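Annexin A8 (Homo sapiens, PDB 1W3W) binds calcium and acidic phospholipids as a member of the annexin family and acts as an indirect inhibitor of the thromboplastin-specific complex in blood coagulation. Local coordinates at residues 97-102 with 133-138; 118-123 with 161-166; 152-157 with 196-201; 184-189 with 202-207. All coordinates share one frame; numbering follows the deposited sequence.

Contact 1 of 4, residues 97-102 with 133-138; sequences YEAKEL and KAYEED
Ala99 turns its methyl toward the backbone of helix 125-139, where CB of Ala99 lies 3.7 Å from N of Tyr135. The same methyl also touches CB of Tyr135 at 4.0 Å and CB of Ala134 at 4.1 Å from CB of Ala99. With the small methyls of Ala99 and Ala134 beside the crossing, the backbones come close together, and the CA atoms of Ala99 and Tyr135 are 4.9 Å apart. From there the Tyr135 ring is carried along helix 96-107 because its CG stands anti to the backbone N (chi1 -173°). Ala99 O and Leu102 CB approach the ring obliquely: CD2 of Tyr135 is 3.6 Å from the carbonyl O of Ala99, and farther along the ring CE2 of Tyr135 meets CB of Leu102 at 4.3 Å. Both helices belong to the second of the four annexin repeats, each an all-helical bundle, and their short segments cross at -65° with the axes 8.5 Å apart at closest approach. No hydrogen bond links the two segments. The hydroxyl of Tyr135 is instead hydrogen-bonded to the carboxylate of Asp146, and the ring makes an edge-to-face contact with Tyr139. Leu102, turned toward helix 125-139 at its CB, also packs on Ile116, Ile119 and Leu120 of helix 113-122, while on helix 96-107 Glu98 forms a salt bridge with Arg123 and Glu101 one with Arg278.

Contact 2 of 4, residues 118-123 with 161-166; sequences EILASR and CLLQGS
Leu120 lays its branched end against that of Leu163, the two side chains passing at a slant, with CD2 of Leu120 3.9 Å from CG of Leu163. CD2 of Leu163 comes nearly as close to the branch point, 4.0 Å from CG of Leu120. Leu162 takes the other part of the same residue: its CD1 lies 4.2 Å from CB of Leu120 and 4.1 Å from the carbonyl O of Leu120. With CG anti to the carbonyl carbon (chi1 -71°) and CD1 continuing anti at chi2, Leu162 extends CD1 past Leu120 to the methyl of Ala121, whose CB is 4.4 Å away. The contact joins the C-terminal ends of helices 113-122 and 153-163 within the second annexin repeat, and Ile147 of helix 143-150 packs on both Leu120 and Leu163. Away from the leucines, Glu118 O accepts from N and OG of Ser122, which reach it from opposite faces of its carbonyl plane. Ser122 OG in turn receives NH1 of Arg123 in the guanidinium plane, at 2.9 Å. Across the interface itself there is no hydrogen bond, so the two helix ends are joined by dispersion and burial of aliphatic surface, while Ser122 and Arg123 make their hydrogen bonds away from the leucines.

Contact 3 of 4, residues 152-157 with 196-201; sequences SGYLER and TDEMKF
Tyr154 receives the aliphatic part of Glu198 over one face of its ring. CB of Glu198 sits 3.8 Å from the ring centroid and only 9° off the normal, a CH-pi contact over the centre, while CG of Glu198 reaches 3.6 Å from CE2 of Tyr154. The Glu198 chain bends at chi2 (-80°), and its carboxylate plane stands 76° from that of the ring. Met199 adds a Met-aromatic contact at the edge: its SD is 5.2 Å from the centroid of the Tyr154 ring, and its CG lies 3.9 Å from CE1 of Tyr154. The folded methionine chain also brings SD of Met199 to 3.9 Å from NE of Arg157, one turn along from the tyrosine. This surface contact sets the start of helix 153-163, in the second annexin repeat, against the start of helix 198-207, in the third, and so bridges two repeats. One water ties the tyrosine to the N-terminal end of the second helix. It donates to OD1 of Asp197, the residue at the N-cap position, at 2.9 Å, accepts from N of Met199 and pairs with the hydroxyl of Tyr154, each of these two at 3.3 Å. Farther out, Leu240 of helix 238-252 packs on both Tyr154 and Glu198, and Phe201 leans on Leu186 and Ala189 of helix 176-191.

Contact 4 of 4, residues 184-189 with 202-207; sequences QDLYAA and ITILCT
Ile204 sets CG1 anti to its carbonyl carbon (chi1 -72°) and continues nearly straight at chi2 (159°), which carries CD1 out toward Leu186. Leu186 has its own CG likewise anti to the carbonyl carbon, chi1 -70°, and presents one branch obliquely to the isoleucine. CD2 of Leu186 meets CD1 of Ile204 at 3.9 Å. Behind it, CG of Leu186 is 4.1 Å from CD1 of Ile204. On the leucine's neighbour, CB of Asp185 also lies 4.1 Å from CD1 of Ile204, so that one methyl touches two consecutive residues of helix 176-191. Asp185 contributes a carbon here, and its carboxylate is engaged elsewhere: OD2 is hydrogen-bonded to NE2 of Gln181, and OD1 has a long, weak ion pair with Lys200. With methyls bridging the gap, the backbones stay well separated, the CA atoms of Leu186 and Ile204 being 8.3 Å apart. Near the end of helix 198-207, OG1 of Thr207 donates to O of Thr203 at 2.6 Å; the hydroxyl stands above the carbonyl plane, and N of Thr207 reaches the same oxygen from its opposite face. The packing belongs to the third annexin repeat, where helix 176-191 and helix 198-207 follow each other in the chain. Val216 of helix 210-224 also packs on Leu186, Met244 of helix 238-252 lies against Ile202 and Leu205, and helix 153-163 of the second repeat borders Ile202 and Cys206.

Contacts 1 and 2 lie in the second annexin repeat, contact 4 in the third, and contact 3 bridges the two. Along the chain, contact 1 alternates with contact 2, and contact 3 with both 2 and 4, while contacts 2 and 4 come in series. Contacts 1 and 2 have centres about 14 Å apart and touch directly, their helices 96-107, 113-122 and 125-139 following one another in the chain. Contacts 2 and 3 share helix 153-163, and contacts 3 and 4, about 11 Å between centres, share helix 198-207. The Cys161-Cys206 disulfide ties contact 2 to contact 4, about 17 Å between centres, adding a covalent bond to the junction of the repeats.

Contact 1 of 4, residues 97-102 with 133-138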
loop_
_atom_site.group_PDB
_atom_site.type_symbol
_atom_site.label_atom_id
_atom_site.label_comp_id
_atom_site.label_asym_id
_atom_site.label_seq_id
_atom_site.Cartn_x
_atom_site.Cartn_y
_atom_site.Cartn_z
ATOM N N TYR A 97 8.080 -5.291 4.738
ATOM C CA TYR A 97 6.655 -5.597 4.798
ATOM C C TYR A 97 6.035 -5.679 3.408
ATOM O O TYR A 97 5.364 -6.656 3.074
ATOM C CB TYR A 97 5.904 -4.544 5.615
ATOM C CG TYR A 97 4.425 -4.807 5.692
ATOM C CD1 TYR A 97 3.938 -6.073 6.035
ATOM C CD2 TYR A 97 3.504 -3.799 5.440
ATOM C CE1 TYR A 97 2.580 -6.314 6.117
ATOM C CE2 TYR A 97 2.147 -4.035 5.534
ATOM C CZ TYR A 97 1.688 -5.295 5.861
ATOM O OH TYR A 97 0.330 -5.530 5.940
ATOM N N GLU A 98 6.262 -4.647 2.599
ATOM C CA GLU A 98 5.745 -4.608 1.229
ATOM C C GLU A 98 6.302 -5.751 0.369
ATOM O O GLU A 98 5.580 -6.340 -0.434
ATOM C CB GLU A 98 6.024 -3.249 0.570
ATOM C CG GLU A 98 5.138 -2.130 1.088
ATOM C CD GLU A 98 5.751 -1.365 2.248
ATOM O OE1 GLU A 98 5.321 -0.226 2.471
ATOM O OE2 GLU A 98 6.657 -1.879 2.938
ATOM N N ALA A 99 7.583 -6.059 0.545
ATOM C CA ALA A 99 8.198 -7.201 -0.131
ATOM C C ALA A 99 7.485 -8.511 0.209
ATOM O O ALA A 99 7.268 -9.341 -0.675
ATOM C CB ALA A 99 9.655 -7.297 0.214
ATOM N N LYS A 100 7.120 -8.693 1.471
ATOM C CA LYS A 100 6.371 -9.869 1.891
ATOM C C LYS A 100 4.988 -9.899 1.242
ATOM O O LYS A 100 4.568 -10.935 0.736
ATOM C CB LYS A 100 6.239 -9.930 3.410
ATOM C CG LYS A 100 5.433 -11.147 3.941
ATOM C CD LYS A 100 4.308 -10.705 4.869
ATOM C CE LYS A 100 3.745 -11.874 5.699
ATOM N NZ LYS A 100 3.249 -12.984 4.842
ATOM N N GLU A 101 4.287 -8.765 1.249
ATOM C CA GLU A 101 2.981 -8.676 0.609
ATOM C C GLU A 101 3.048 -9.000 -0.891
ATOM O O GLU A 101 2.174 -9.684 -1.416
ATOM C CB GLU A 101 2.368 -7.291 0.831
ATOM C CG GLU A 101 1.947 -7.051 2.266
ATOM C CD GLU A 101 0.757 -7.894 2.676
ATOM O OE1 GLU A 101 0.870 -8.619 3.677
ATOM O OE2 GLU A 101 -0.291 -7.831 2.008
ATOM N N LEU A 102 4.071 -8.502 -1.571
ATOM C CA LEU A 102 4.222 -8.746 -3.006
ATOM C C LEU A 102 4.509 -10.238 -3.282
ATOM O O LEU A 102 3.949 -10.833 -4.207
ATOM C CB LEU A 102 5.344 -7.879 -3.588
ATOM C CG LEU A 102 5.053 -6.377 -3.684
ATOM C CD1 LEU A 102 6.334 -5.586 -3.913
ATOM C CD2 LEU A 102 4.041 -6.075 -4.783
ATOM N N LYS A 133 15.200 -4.304 -2.982
ATOM C CA LYS A 133 16.351 -4.856 -2.281
ATOM C C LYS A 133 15.904 -5.852 -1.227
ATOM O O LYS A 133 16.481 -6.932 -1.102
ATOM C CB LYS A 133 17.170 -3.731 -1.638
ATOM C CG LYS A 133 18.283 -4.220 -0.712
ATOM C CD LYS A 133 19.501 -3.279 -0.720
ATOM C CE LYS A 133 19.236 -1.978 0.039
ATOM N NZ LYS A 133 20.449 -1.529 0.808
ATOM N N ALA A 134 14.867 -5.498 -0.469
ATOM C CA ALA A 134 14.332 -6.375 0.564
ATOM C C ALA A 134 13.797 -7.674 -0.035
ATOM O O ALA A 134 14.005 -8.746 0.532
ATOM C CB ALA A 134 13.221 -5.664 1.355
ATOM N N TYR A 135 13.107 -7.568 -1.168
ATOM C CA TYR A 135 12.517 -8.726 -1.840
ATOM C C TYR A 135 13.590 -9.735 -2.287
ATOM O O TYR A 135 13.407 -10.938 -2.134
ATOM C CB TYR A 135 11.691 -8.272 -3.038
ATOM C CG TYR A 135 10.890 -9.356 -3.720
ATOM C CD1 TYR A 135 11.487 -10.214 -4.649
ATOM C CD2 TYR A 135 9.532 -9.506 -3.469
ATOM C CE1 TYR A 135 10.754 -11.210 -5.284
ATOM C CE2 TYR A 135 8.789 -10.482 -4.103
ATOM C CZ TYR A 135 9.408 -11.335 -5.012
ATOM O OH TYR A 135 8.673 -12.294 -5.640
ATOM N N GLU A 136 14.694 -9.244 -2.838
ATOM C CA GLU A 136 15.775 -10.129 -3.264
ATOM C C GLU A 136 16.497 -10.764 -2.077
ATOM O O GLU A 136 16.847 -11.944 -2.132
ATOM C CB GLU A 136 16.767 -9.407 -4.176
ATOM C CG GLU A 136 17.309 -10.315 -5.272
ATOM C CD GLU A 136 18.592 -9.798 -5.877
ATOM O OE1 GLU A 136 18.613 -8.614 -6.288
ATOM O OE2 GLU A 136 19.577 -10.576 -5.935
ATOM N N GLU A 137 16.684 -9.991 -1.006
ATOM C CA GLU A 137 17.331 -10.472 0.218
ATOM C C GLU A 137 16.537 -11.583 0.904
ATOM O O GLU A 137 17.114 -12.550 1.389
ATOM C CB GLU A 137 17.563 -9.320 1.213
ATOM C CG GLU A 137 18.799 -8.474 0.929
ATOM C CD GLU A 137 18.860 -7.187 1.757
ATOM O OE1 GLU A 137 18.083 -7.058 2.735
ATOM O OE2 GLU A 137 19.695 -6.295 1.427
ATOM N N ASP A 138 15.213 -11.456 0.924
ATOM C CA ASP A 138 14.374 -12.369 1.683
ATOM C C ASP A 138 13.929 -13.570 0.861
ATOM O O ASP A 138 13.696 -14.631 1.425
ATOM C CB ASP A 138 13.135 -11.648 2.223
ATOM C CG ASP A 138 13.462 -10.715 3.368
ATOM O OD1 ASP A 138 12.617 -9.854 3.676
ATOM O OD2 ASP A 138 14.540 -10.759 4.004
#

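Contact 2 of 4, residues 118-123 with 161-166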
loop_
_atom_site.group_PDB
_atom_site.type_symbol
_atom_site.label_atom_id
_atom_site.label_comp_id
_atom_site.label_asym_id
_atom_site.label_seq_id
_atom_site.Cartn_x
_atom_site.Cartn_y
_atom_site.Cartn_z
ATOM N N GLU A 118 -1.336 -1.652 -6.339
ATOM C CA GLU A 118 -1.401 -0.704 -5.231
ATOM C C GLU A 118 -0.015 -0.314 -4.774
ATOM O O GLU A 118 0.289 0.864 -4.640
ATOM C CB GLU A 118 -2.202 -1.318 -4.072
ATOM C CG GLU A 118 -2.134 -0.572 -2.748
ATOM C CD GLU A 118 -2.540 -1.469 -1.591
ATOM O OE1 GLU A 118 -3.722 -1.835 -1.507
ATOM O OE2 GLU A 118 -1.674 -1.809 -0.770
ATOM N N ILE A 119 0.826 -1.299 -4.516
ATOM C CA ILE A 119 2.144 -1.012 -3.985
ATOM C C ILE A 119 3.022 -0.318 -5.025
ATOM O O ILE A 119 3.649 0.712 -4.725
ATOM C CB ILE A 119 2.812 -2.272 -3.439
ATOM C CG1 ILE A 119 2.006 -2.790 -2.248
ATOM C CG2 ILE A 119 4.229 -1.955 -3.000
ATOM C CD1 ILE A 119 2.510 -4.087 -1.684
ATOM N N LEU A 120 3.050 -0.844 -6.246
ATOM C CA LEU A 120 3.936 -0.278 -7.266
ATOM C C LEU A 120 3.536 1.150 -7.681
ATOM O O LEU A 120 4.396 1.978 -7.983
ATOM C CB LEU A 120 4.046 -1.198 -8.491
ATOM C CG LEU A 120 5.173 -2.243 -8.414
ATOM C CD1 LEU A 120 5.126 -3.050 -7.138
ATOM C CD2 LEU A 120 5.170 -3.172 -9.623
ATOM N N ALA A 121 2.244 1.443 -7.685
ATOM C CA ALA A 121 1.770 2.765 -8.087
ATOM C C ALA A 121 1.849 3.815 -6.982
ATOM O O ALA A 121 1.999 5.012 -7.268
ATOM C CB ALA A 121 0.367 2.669 -8.622
ATOM N N SER A 122 1.758 3.403 -5.726
ATOM C CA SER A 122 1.622 4.374 -4.637
ATOM C C SER A 122 2.944 4.656 -3.928
ATOM O O SER A 122 3.037 5.588 -3.146
ATOM C CB SER A 122 0.569 3.908 -3.634
ATOM O OG SER A 122 0.987 2.722 -2.984
ATOM N N ARG A 123 3.970 3.851 -4.192
ATOM C CA ARG A 123 5.266 4.091 -3.605
ATOM C C ARG A 123 6.112 4.971 -4.530
ATOM O O ARG A 123 5.919 4.979 -5.743
ATOM C CB ARG A 123 5.990 2.781 -3.316
ATOM C CG ARG A 123 5.699 2.174 -1.973
ATOM C CD ARG A 123 4.271 2.229 -1.547
ATOM N NE ARG A 123 4.050 1.515 -0.294
ATOM C CZ ARG A 123 2.858 1.147 0.146
ATOM N NH1 ARG A 123 1.772 1.425 -0.553
ATOM N NH2 ARG A 123 2.756 0.482 1.287
ATOM N N CYS A 161 7.424 -1.180 -15.929
ATOM C CA CYS A 161 7.798 0.220 -16.113
ATOM C C CYS A 161 7.815 0.992 -14.793
ATOM O O CYS A 161 8.709 1.797 -14.571
ATOM C CB CYS A 161 6.858 0.895 -17.103
ATOM S SG CYS A 161 7.360 2.582 -17.526
ATOM N N LEU A 162 6.853 0.733 -13.911
ATOM C CA LEU A 162 6.806 1.419 -12.612
ATOM C C LEU A 162 8.038 1.111 -11.755
ATOM O O LEU A 162 8.457 1.941 -10.945
ATOM C CB LEU A 162 5.515 1.081 -11.856
ATOM C CG LEU A 162 4.245 1.705 -12.450
ATOM C CD1 LEU A 162 2.997 1.154 -11.787
ATOM C CD2 LEU A 162 4.266 3.203 -12.348
ATOM N N LEU A 163 8.615 -0.076 -11.940
ATOM C CA LEU A 163 9.835 -0.484 -11.244
ATOM C C LEU A 163 11.102 0.025 -11.910
ATOM O O LEU A 163 12.118 0.218 -11.243
ATOM C CB LEU A 163 9.956 -2.007 -11.223
ATOM C CG LEU A 163 8.999 -2.845 -10.398
ATOM C CD1 LEU A 163 9.268 -4.321 -10.699
ATOM C CD2 LEU A 163 9.158 -2.534 -8.906
ATOM N N GLN A 164 11.046 0.179 -13.229
ATOM C CA GLN A 164 12.227 0.404 -14.066
ATOM C C GLN A 164 12.489 1.886 -14.075
ATOM O O GLN A 164 12.156 2.581 -15.042
ATOM C CB GLN A 164 11.992 -0.111 -15.498
ATOM C CG GLN A 164 12.140 -1.627 -15.646
ATOM C CD GLN A 164 13.537 -2.041 -16.070
ATOM O OE1 GLN A 164 14.512 -1.377 -15.720
ATOM N NE2 GLN A 164 13.638 -3.133 -16.826
ATOM N N GLY A 165 13.089 2.365 -12.992
ATOM C CA GLY A 165 13.083 3.777 -12.697
ATOM C C GLY A 165 11.641 4.212 -12.541
ATOM O O GLY A 165 11.030 3.964 -11.499
ATOM N N SER A 166 11.076 4.790 -13.601
ATOM C CA SER A 166 9.806 5.500 -13.516
ATOM C C SER A 166 9.990 6.548 -12.433
ATOM O O SER A 166 9.350 6.522 -11.379
ATOM C CB SER A 166 8.638 4.559 -13.212
ATOM O OG SER A 166 7.587 5.248 -12.563
#

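Contact 3 of 4, residues 152-157 with 196-201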
loop_
_atom_site.group_PDB
_atom_site.type_symbol
_atom_site.label_atom_id
_atom_site.label_comp_id
_atom_site.label_asym_id
_atom_site.label_seq_id
_atom_site.Cartn_x
_atom_site.Cartn_y
_atom_site.Cartn_z
ATOM N N SER A 152 1.236 -10.911 -17.644
ATOM C CA SER A 152 1.399 -10.829 -19.095
ATOM C C SER A 152 0.627 -9.661 -19.685
ATOM O O SER A 152 -0.187 -9.020 -19.011
ATOM C CB SER A 152 0.902 -12.117 -19.734
ATOM O OG SER A 152 -0.425 -12.354 -19.315
ATOM N N GLY A 153 0.879 -9.400 -20.962
ATOM C CA GLY A 153 0.165 -8.365 -21.685
ATOM C C GLY A 153 0.576 -6.972 -21.255
ATOM O O GLY A 153 1.719 -6.739 -20.876
ATOM N N TYR A 154 -0.367 -6.043 -21.325
ATOM C CA TYR A 154 -0.084 -4.645 -21.054
ATOM C C TYR A 154 0.054 -4.396 -19.548
ATOM O O TYR A 154 0.767 -3.495 -19.147
ATOM C CB TYR A 154 -1.162 -3.754 -21.682
ATOM C CG TYR A 154 -1.050 -3.698 -23.191
ATOM C CD1 TYR A 154 0.152 -3.341 -23.799
ATOM C CD2 TYR A 154 -2.124 -4.034 -24.009
ATOM C CE1 TYR A 154 0.284 -3.303 -25.182
ATOM C CE2 TYR A 154 -2.008 -3.997 -25.403
ATOM C CZ TYR A 154 -0.795 -3.630 -25.981
ATOM O OH TYR A 154 -0.643 -3.578 -27.352
ATOM N N LEU A 155 -0.610 -5.209 -18.728
ATOM C CA LEU A 155 -0.472 -5.109 -17.277
ATOM C C LEU A 155 0.985 -5.317 -16.904
ATOM O O LEU A 155 1.542 -4.534 -16.156
ATOM C CB LEU A 155 -1.331 -6.141 -16.555
ATOM C CG LEU A 155 -1.159 -6.103 -15.030
ATOM C CD1 LEU A 155 -1.774 -4.835 -14.465
ATOM C CD2 LEU A 155 -1.763 -7.326 -14.391
ATOM N N GLU A 156 1.587 -6.375 -17.451
ATOM C CA GLU A 156 3.004 -6.666 -17.262
ATOM C C GLU A 156 3.906 -5.501 -17.631
ATOM O O GLU A 156 4.869 -5.205 -16.918
ATOM C CB GLU A 156 3.410 -7.882 -18.095
ATOM C CG GLU A 156 4.787 -8.432 -17.766
ATOM C CD GLU A 156 5.917 -7.753 -18.513
ATOM O OE1 GLU A 156 5.705 -7.182 -19.600
ATOM O OE2 GLU A 156 7.047 -7.785 -18.005
ATOM N N ARG A 157 3.600 -4.860 -18.756
ATOM C CA ARG A 157 4.373 -3.732 -19.241
ATOM C C ARG A 157 4.320 -2.533 -18.292
ATOM O O ARG A 157 5.349 -1.946 -18.001
ATOM C CB ARG A 157 3.890 -3.317 -20.638
ATOM C CG ARG A 157 4.096 -4.411 -21.713
ATOM C CD ARG A 157 5.492 -4.436 -22.326
ATOM N NE ARG A 157 5.437 -4.287 -23.786
ATOM C CZ ARG A 157 6.376 -4.696 -24.644
ATOM N NH1 ARG A 157 7.494 -5.293 -24.222
ATOM N NH2 ARG A 157 6.195 -4.498 -25.947
ATOM N N THR A 196 -7.218 0.835 -29.038
ATOM C CA THR A 196 -6.494 1.867 -28.290
ATOM C C THR A 196 -4.997 1.535 -28.241
ATOM O O THR A 196 -4.620 0.373 -28.081
ATOM C CB THR A 196 -7.041 1.984 -26.838
ATOM O OG1 THR A 196 -8.416 2.392 -26.851
ATOM C CG2 THR A 196 -6.331 3.101 -26.060
ATOM N N ASP A 197 -4.159 2.557 -28.395
ATOM C CA ASP A 197 -2.708 2.401 -28.315
ATOM C C ASP A 197 -2.289 2.466 -26.850
ATOM O O ASP A 197 -1.867 3.515 -26.345
ATOM C CB ASP A 197 -1.996 3.477 -29.136
ATOM C CG ASP A 197 -0.514 3.200 -29.309
ATOM O OD1 ASP A 197 0.054 2.378 -28.549
ATOM O OD2 ASP A 197 0.168 3.769 -30.185
ATOM N N GLU A 198 -2.396 1.316 -26.190
ATOM C CA GLU A 198 -2.193 1.216 -24.747
ATOM C C GLU A 198 -0.771 1.629 -24.367
ATOM O O GLU A 198 -0.573 2.257 -23.335
ATOM C CB GLU A 198 -2.482 -0.208 -24.228
ATOM C CG GLU A 198 -3.703 -0.927 -24.815
ATOM C CD GLU A 198 -5.018 -0.493 -24.199
ATOM O OE1 GLU A 198 -5.190 0.722 -23.943
ATOM O OE2 GLU A 198 -5.888 -1.371 -23.978
ATOM N N MET A 199 0.207 1.291 -25.208
ATOM C CA MET A 199 1.617 1.577 -24.913
ATOM C C MET A 199 1.921 3.063 -24.783
ATOM O O MET A 199 2.839 3.441 -24.066
ATOM C CB MET A 199 2.543 0.966 -25.974
ATOM C CG MET A 199 2.874 -0.503 -25.745
ATOM S SD MET A 199 3.473 -0.901 -24.062
ATOM C CE MET A 199 4.910 0.155 -23.948
ATOM N N LYS A 200 1.159 3.895 -25.487
ATOM C CA LYS A 200 1.333 5.339 -25.402
ATOM C C LYS A 200 0.866 5.863 -24.044
ATOM O O LYS A 200 1.555 6.666 -23.416
ATOM C CB LYS A 200 0.602 6.053 -26.541
ATOM C CG LYS A 200 1.225 7.393 -26.906
ATOM C CD LYS A 200 2.604 7.232 -27.578
ATOM C CE LYS A 200 3.782 7.582 -26.641
ATOM N NZ LYS A 200 4.690 8.625 -27.230
ATOM N N PHE A 201 -0.304 5.403 -23.604
ATOM C CA PHE A 201 -0.770 5.671 -22.250
ATOM C C PHE A 201 0.241 5.207 -21.213
ATOM O O PHE A 201 0.571 5.950 -20.287
ATOM C CB PHE A 201 -2.107 4.976 -21.980
ATOM C CG PHE A 201 -3.299 5.782 -22.380
ATOM C CD1 PHE A 201 -3.986 6.539 -21.442
ATOM C CD2 PHE A 201 -3.748 5.772 -23.691
ATOM C CE1 PHE A 201 -5.099 7.286 -21.809
ATOM C CE2 PHE A 201 -4.865 6.513 -24.066
ATOM C CZ PHE A 201 -5.537 7.272 -23.126
HETATM O O HOH W 1 0.102 -0.442 -28.006
#

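Contact 4 of 4, residues 184-189 with 202-207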
loop_
_atom_site.group_PDB
_atom_site.type_symbol
_atom_site.label_atom_id
_atom_site.label_comp_id
_atom_site.label_asym_id
_atom_site.label_seq_id
_atom_site.Cartn_x
_atom_site.Cartn_y
_atom_site.Cartn_z
ATOM N N GLN A 184 -1.493 15.708 -26.384
ATOM C CA GLN A 184 -1.861 15.448 -27.764
ATOM C C GLN A 184 -1.713 13.962 -28.095
ATOM O O GLN A 184 -2.576 13.396 -28.740
ATOM C CB GLN A 184 -0.997 16.296 -28.712
ATOM C CG GLN A 184 -1.483 16.320 -30.158
ATOM C CD GLN A 184 -2.847 16.994 -30.302
ATOM O OE1 GLN A 184 -3.812 16.377 -30.767
ATOM N NE2 GLN A 184 -2.923 18.265 -29.900
ATOM N N ASP A 185 -0.639 13.330 -27.630
ATOM C CA ASP A 185 -0.409 11.905 -27.896
ATOM C C ASP A 185 -1.420 11.011 -27.189
ATOM O O ASP A 185 -1.798 9.979 -27.728
ATOM C CB ASP A 185 0.989 11.473 -27.455
ATOM C CG ASP A 185 2.082 12.006 -28.354
ATOM O OD1 ASP A 185 3.258 11.872 -27.963
ATOM O OD2 ASP A 185 1.860 12.602 -29.433
ATOM N N LEU A 186 -1.837 11.390 -25.981
ATOM C CA LEU A 186 -2.831 10.617 -25.233
ATOM C C LEU A 186 -4.185 10.687 -25.912
ATOM O O LEU A 186 -4.911 9.708 -25.980
ATOM C CB LEU A 186 -2.970 11.132 -23.792
ATOM C CG LEU A 186 -1.783 10.851 -22.880
ATOM C CD1 LEU A 186 -2.041 11.452 -21.523
ATOM C CD2 LEU A 186 -1.487 9.354 -22.779
ATOM N N TYR A 187 -4.512 11.859 -26.414
ATOM C CA TYR A 187 -5.743 12.067 -27.139
ATOM C C TYR A 187 -5.755 11.240 -28.433
ATOM O O TYR A 187 -6.712 10.518 -28.696
ATOM C CB TYR A 187 -5.857 13.544 -27.438
ATOM C CG TYR A 187 -7.087 13.968 -28.175
ATOM C CD1 TYR A 187 -8.361 13.668 -27.694
ATOM C CD2 TYR A 187 -6.983 14.707 -29.344
ATOM C CE1 TYR A 187 -9.501 14.087 -28.379
ATOM C CE2 TYR A 187 -8.108 15.128 -30.025
ATOM C CZ TYR A 187 -9.364 14.819 -29.539
ATOM O OH TYR A 187 -10.467 15.257 -30.243
ATOM N N ALA A 188 -4.683 11.342 -29.220
ATOM C CA ALA A 188 -4.534 10.567 -30.454
ATOM C C ALA A 188 -4.604 9.057 -30.201
ATOM O O ALA A 188 -5.199 8.323 -30.980
ATOM C CB ALA A 188 -3.215 10.921 -31.149
ATOM N N ALA A 189 -4.010 8.608 -29.100
ATOM C CA ALA A 189 -3.974 7.192 -28.736
ATOM C C ALA A 189 -5.364 6.639 -28.407
ATOM O O ALA A 189 -5.673 5.490 -28.728
ATOM C CB ALA A 189 -3.037 6.974 -27.556
ATOM N N ILE A 202 0.740 3.983 -21.374
ATOM C CA ILE A 202 1.592 3.365 -20.356
ATOM C C ILE A 202 2.892 4.131 -20.188
ATOM O O ILE A 202 3.310 4.429 -19.064
ATOM C CB ILE A 202 1.863 1.871 -20.685
ATOM C CG1 ILE A 202 0.587 1.056 -20.480
ATOM C CG2 ILE A 202 2.992 1.311 -19.814
ATOM C CD1 ILE A 202 0.664 -0.363 -21.044
ATOM N N THR A 203 3.518 4.474 -21.307
ATOM C CA THR A 203 4.805 5.150 -21.287
ATOM C C THR A 203 4.732 6.522 -20.630
ATOM O O THR A 203 5.574 6.867 -19.811
ATOM C CB THR A 203 5.355 5.297 -22.726
ATOM O OG1 THR A 203 5.553 3.997 -23.288
ATOM C CG2 THR A 203 6.752 5.910 -22.712
ATOM N N ILE A 204 3.738 7.309 -21.005
ATOM C CA ILE A 204 3.591 8.643 -20.442
ATOM C C ILE A 204 3.214 8.574 -18.947
ATOM O O ILE A 204 3.801 9.276 -18.118
ATOM C CB ILE A 204 2.562 9.450 -21.272
ATOM C CG1 ILE A 204 3.185 9.823 -22.625
ATOM C CG2 ILE A 204 2.092 10.692 -20.530
ATOM C CD1 ILE A 204 2.176 10.153 -23.706
ATOM N N LEU A 205 2.249 7.724 -18.608
ATOM C CA LEU A 205 1.812 7.575 -17.218
ATOM C C LEU A 205 2.931 7.037 -16.305
ATOM O O LEU A 205 2.987 7.395 -15.144
ATOM C CB LEU A 205 0.557 6.680 -17.125
ATOM C CG LEU A 205 -0.829 7.310 -16.916
ATOM C CD1 LEU A 205 -1.026 8.702 -17.488
ATOM C CD2 LEU A 205 -1.896 6.359 -17.458
ATOM N N CYS A 206 3.840 6.224 -16.835
ATOM C CA CYS A 206 4.863 5.583 -16.001
ATOM C C CYS A 206 6.241 6.275 -15.993
ATOM O O CYS A 206 6.938 6.206 -14.990
ATOM C CB CYS A 206 4.957 4.067 -16.298
ATOM S SG CYS A 206 5.600 3.535 -17.914
ATOM N N THR A 207 6.615 6.994 -17.053
ATOM C CA THR A 207 7.945 7.641 -17.111
ATOM C C THR A 207 7.977 9.133 -16.745
ATOM O O THR A 207 9.039 9.661 -16.437
ATOM C CB THR A 207 8.604 7.451 -18.503
ATOM O OG1 THR A 207 7.813 8.080 -19.516
ATOM C CG2 THR A 207 8.628 5.981 -18.895
#